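Long-range contact in transcriptional regulator, MerR family (Listeria monocytogenes str. 4b F2365, PDB 3GP4), which probably binds promoter DNA as a dimer and regulates transcription, as other members of the MerR family do: residues L46-F51 and D67-F72. Numbering follows the deposited sequence.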
ATOM      1  N   LEU A  46       8.199 -24.104  -1.275  1.00 27.10           N
ATOM      2  CA  LEU A  46       6.876 -23.439  -1.394  1.00 28.10           C
ATOM      3  C   LEU A  46       6.666 -22.462  -0.242  1.00 27.83           C
ATOM      4  O   LEU A  46       6.162 -21.354  -0.452  1.00 28.22           O
ATOM      5  CB  LEU A  46       5.741 -24.477  -1.455  1.00 28.42           C
ATOM      6  CG  LEU A  46       5.926 -25.475  -2.607  1.00 30.68           C
ATOM      7  CD1 LEU A  46       5.258 -26.815  -2.283  1.00 31.44           C
ATOM      8  CD2 LEU A  46       5.443 -24.914  -3.959  1.00 31.76           C
ATOM      9  N   ARG A  47       7.057 -22.849   0.971  1.00 27.13           N
ATOM     10  CA  ARG A  47       6.905 -21.943   2.124  1.00 28.03           C
ATOM     11  C   ARG A  47       7.722 -20.661   1.913  1.00 27.65           C
ATOM     12  O   ARG A  47       7.265 -19.539   2.239  1.00 26.46           O
ATOM     13  CB  ARG A  47       7.294 -22.608   3.444  1.00 28.33           C
ATOM     14  CG  ARG A  47       6.436 -23.853   3.790  1.00 31.20           C
ATOM     15  CD  ARG A  47       6.618 -24.256   5.236  1.00 38.04           C
ATOM     16  NE  ARG A  47       6.130 -25.618   5.524  1.00 43.97           N
ATOM     17  CZ  ARG A  47       4.852 -25.980   5.640  1.00 46.64           C
ATOM     18  NH1 ARG A  47       3.862 -25.094   5.483  1.00 48.41           N
ATOM     19  NH2 ARG A  47       4.555 -27.251   5.922  1.00 45.29           N
ATOM     20  N   TRP A  48       8.919 -20.801   1.358  1.00 25.84           N
ATOM     21  CA  TRP A  48       9.712 -19.577   1.061  1.00 25.22           C
ATOM     22  C   TRP A  48       9.105 -18.709  -0.053  1.00 25.11           C
ATOM     23  O   TRP A  48       9.144 -17.488   0.027  1.00 24.87           O
ATOM     24  CB  TRP A  48      11.151 -19.923   0.703  1.00 23.88           C
ATOM     25  CG  TRP A  48      11.994 -20.094   1.910  1.00 23.68           C
ATOM     26  CD1 TRP A  48      12.333 -21.286   2.515  1.00 26.69           C
ATOM     27  CD2 TRP A  48      12.614 -19.070   2.670  1.00 27.12           C
ATOM     28  NE1 TRP A  48      13.124 -21.055   3.615  1.00 26.53           N
ATOM     29  CE2 TRP A  48      13.325 -19.698   3.725  1.00 26.89           C
ATOM     30  CE3 TRP A  48      12.651 -17.674   2.568  1.00 27.69           C
ATOM     31  CZ2 TRP A  48      14.033 -18.972   4.693  1.00 28.48           C
ATOM     32  CZ3 TRP A  48      13.378 -16.955   3.527  1.00 29.57           C
ATOM     33  CH2 TRP A  48      14.053 -17.607   4.571  1.00 30.89           C
ATOM     34  N   ILE A  49       8.562 -19.342  -1.083  1.00 25.09           N
ATOM     35  CA  ILE A  49       7.955 -18.589  -2.210  1.00 25.64           C
ATOM     36  C   ILE A  49       6.738 -17.783  -1.705  1.00 25.59           C
ATOM     37  O   ILE A  49       6.565 -16.572  -1.990  1.00 25.35           O
ATOM     38  CB  ILE A  49       7.581 -19.552  -3.358  1.00 25.19           C
ATOM     39  CG1 ILE A  49       8.868 -20.077  -4.033  1.00 25.54           C
ATOM     40  CG2 ILE A  49       6.700 -18.851  -4.397  1.00 26.45           C
ATOM     41  CD1 ILE A  49       8.686 -21.391  -4.870  1.00 25.51           C
ATOM     42  N   LEU A  50       5.961 -18.455  -0.880  1.00 25.89           N
ATOM     43  CA  LEU A  50       4.735 -17.884  -0.308  1.00 27.22           C
ATOM     44  C   LEU A  50       5.029 -16.723   0.658  1.00 26.33           C
ATOM     45  O   LEU A  50       4.409 -15.649   0.574  1.00 25.70           O
ATOM     46  CB  LEU A  50       3.946 -19.006   0.367  1.00 27.25           C
ATOM     47  CG  LEU A  50       3.264 -19.997  -0.594  1.00 29.27           C
ATOM     48  CD1 LEU A  50       2.669 -21.158   0.232  1.00 32.18           C
ATOM     49  CD2 LEU A  50       2.157 -19.317  -1.391  1.00 29.31           C
ATOM     50  N   PHE A  51       5.975 -16.922   1.568  1.00 26.77           N
ATOM     51  CA  PHE A  51       6.452 -15.835   2.437  1.00 26.47           C
ATOM     52  C   PHE A  51       6.973 -14.632   1.635  1.00 26.27           C
ATOM     53  O   PHE A  51       6.631 -13.464   1.973  1.00 23.66           O
ATOM     54  CB  PHE A  51       7.501 -16.369   3.415  1.00 28.36           C
ATOM     55  CG  PHE A  51       8.038 -15.349   4.390  1.00 26.63           C
ATOM     56  CD1 PHE A  51       7.279 -14.927   5.482  1.00 30.45           C
ATOM     57  CD2 PHE A  51       9.314 -14.857   4.229  1.00 32.70           C
ATOM     58  CE1 PHE A  51       7.812 -14.001   6.390  1.00 32.30           C
ATOM     59  CE2 PHE A  51       9.856 -13.922   5.146  1.00 31.44           C
ATOM     60  CZ  PHE A  51       9.110 -13.511   6.210  1.00 31.47           C
ATOM     61  N   ASP A  67      18.762 -10.145   2.584  1.00 24.40           N
ATOM     62  CA  ASP A  67      19.601 -10.242   3.821  1.00 25.29           C
ATOM     63  C   ASP A  67      19.097 -11.324   4.750  1.00 24.67           C
ATOM     64  O   ASP A  67      19.904 -12.047   5.352  1.00 23.58           O
ATOM     65  CB  ASP A  67      19.627  -8.930   4.659  1.00 25.31           C
ATOM     66  CG  ASP A  67      20.646  -7.918   4.176  1.00 27.18           C
ATOM     67  OD1 ASP A  67      21.264  -8.113   3.111  1.00 31.49           O
ATOM     68  OD2 ASP A  67      20.827  -6.893   4.875  1.00 26.24           O
ATOM     69  N   TYR A  68      17.778 -11.411   4.890  1.00 23.61           N
ATOM     70  CA  TYR A  68      17.142 -12.365   5.802  1.00 24.55           C
ATOM     71  C   TYR A  68      17.427 -13.795   5.365  1.00 24.88           C
ATOM     72  O   TYR A  68      17.869 -14.634   6.181  1.00 24.24           O
ATOM     73  CB  TYR A  68      15.627 -12.114   5.877  1.00 24.35           C
ATOM     74  CG  TYR A  68      14.919 -13.099   6.770  1.00 25.20           C
ATOM     75  CD1 TYR A  68      14.934 -12.946   8.140  1.00 25.01           C
ATOM     76  CD2 TYR A  68      14.246 -14.196   6.228  1.00 27.91           C
ATOM     77  CE1 TYR A  68      14.291 -13.851   8.978  1.00 26.01           C
ATOM     78  CE2 TYR A  68      13.604 -15.116   7.058  1.00 29.54           C
ATOM     79  CZ  TYR A  68      13.628 -14.920   8.440  1.00 28.36           C
ATOM     80  OH  TYR A  68      12.990 -15.819   9.287  1.00 29.55           O
ATOM     81  N   LEU A  69      17.207 -14.079   4.082  1.00 25.13           N
ATOM     82  CA  LEU A  69      17.621 -15.386   3.544  1.00 26.57           C
ATOM     83  C   LEU A  69      19.136 -15.657   3.687  1.00 26.48           C
ATOM     84  O   LEU A  69      19.516 -16.770   4.120  1.00 25.84           O
ATOM     85  CB  LEU A  69      17.168 -15.583   2.097  1.00 26.40           C
ATOM     86  CG  LEU A  69      17.538 -16.984   1.598  1.00 29.61           C
ATOM     87  CD1 LEU A  69      16.786 -18.070   2.349  1.00 30.56           C
ATOM     88  CD2 LEU A  69      17.238 -17.065   0.157  1.00 32.40           C
ATOM     89  N   ALA A  70      19.983 -14.684   3.342  1.00 27.06           N
ATOM     90  CA  ALA A  70      21.446 -14.797   3.559  1.00 27.84           C
ATOM     91  C   ALA A  70      21.818 -15.183   5.002  1.00 28.49           C
ATOM     92  O   ALA A  70      22.633 -16.101   5.209  1.00 29.26           O
ATOM     93  CB  ALA A  70      22.198 -13.521   3.111  1.00 28.33           C
ATOM     94  N   LEU A  71      21.250 -14.484   5.986  1.00 27.52           N
ATOM     95  CA  LEU A  71      21.430 -14.860   7.406  1.00 28.60           C
ATOM     96  C   LEU A  71      20.995 -16.294   7.701  1.00 29.46           C
ATOM     97  O   LEU A  71      21.767 -17.094   8.300  1.00 30.43           O
ATOM     98  CB  LEU A  71      20.704 -13.877   8.330  1.00 26.45           C
ATOM     99  CG  LEU A  71      21.249 -12.443   8.385  1.00 26.79           C
ATOM    100  CD1 LEU A  71      20.260 -11.478   9.023  1.00 24.52           C
ATOM    101  CD2 LEU A  71      22.610 -12.349   9.137  1.00 26.65           C
ATOM    102  N   PHE A  72      19.773 -16.622   7.273  1.00 29.34           N
ATOM    103  CA  PHE A  72      19.240 -17.975   7.377  1.00 31.77           C
ATOM    104  C   PHE A  72      20.204 -19.033   6.821  1.00 32.37           C
ATOM    105  O   PHE A  72      20.472 -20.060   7.481  1.00 32.06           O
ATOM    106  CB  PHE A  72      17.852 -18.050   6.705  1.00 31.95           C
ATOM    107  CG  PHE A  72      17.324 -19.461   6.551  1.00 34.75           C
ATOM    108  CD1 PHE A  72      16.752 -20.117   7.632  1.00 34.45           C
ATOM    109  CD2 PHE A  72      17.417 -20.125   5.333  1.00 36.64           C
ATOM    110  CE1 PHE A  72      16.275 -21.423   7.503  1.00 37.96           C
ATOM    111  CE2 PHE A  72      16.927 -21.426   5.182  1.00 38.67           C
ATOM    112  CZ  PHE A  72      16.349 -22.069   6.275  1.00 36.89           C
TER
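The indole of W48 reaches from helix 43-57 toward helix 62-74, and its six-membered ring meets L69, Y68 and F72. L69 lies over one face: CD1 sits 3.7 Å from the centroid of that ring and 16° off its normal, a CH-pi contact. The L69 CB points to the side; chi1 of -176° sets CG anti to the backbone N, beside the carbonyl carbon, and the CD1 branch beyond it does the touching. F72 is met differently. Here W48 gives a rim atom, CZ2, which stands over one face of the phenylalanine, 3.6 Å from F72 CD2, and the two planes are inclined at 53°. Helices 43-57 and 62-74 form the second helix pair of the MerR-type DNA-binding domain, after the helix-turn-helix of helices 5-12 and 16-25; segments 46-51 and 67-72 run nearly antiparallel, their axes 13.2 Å apart at closest approach, a gap filled by the indole and the side chains it meets. Y68 completes the aromatic cluster rim to rim with W48: Y68 CE2 lies 3.5 Å from W48 CH2, neither ring covering the other. F51 adds a looser contact, its CE2 4.4 Å from Y68 CE2. P29 packs against both W48 and L69, while the Y68 hydroxyl is hydrogen-bonded to Y114 OH of the second subunit.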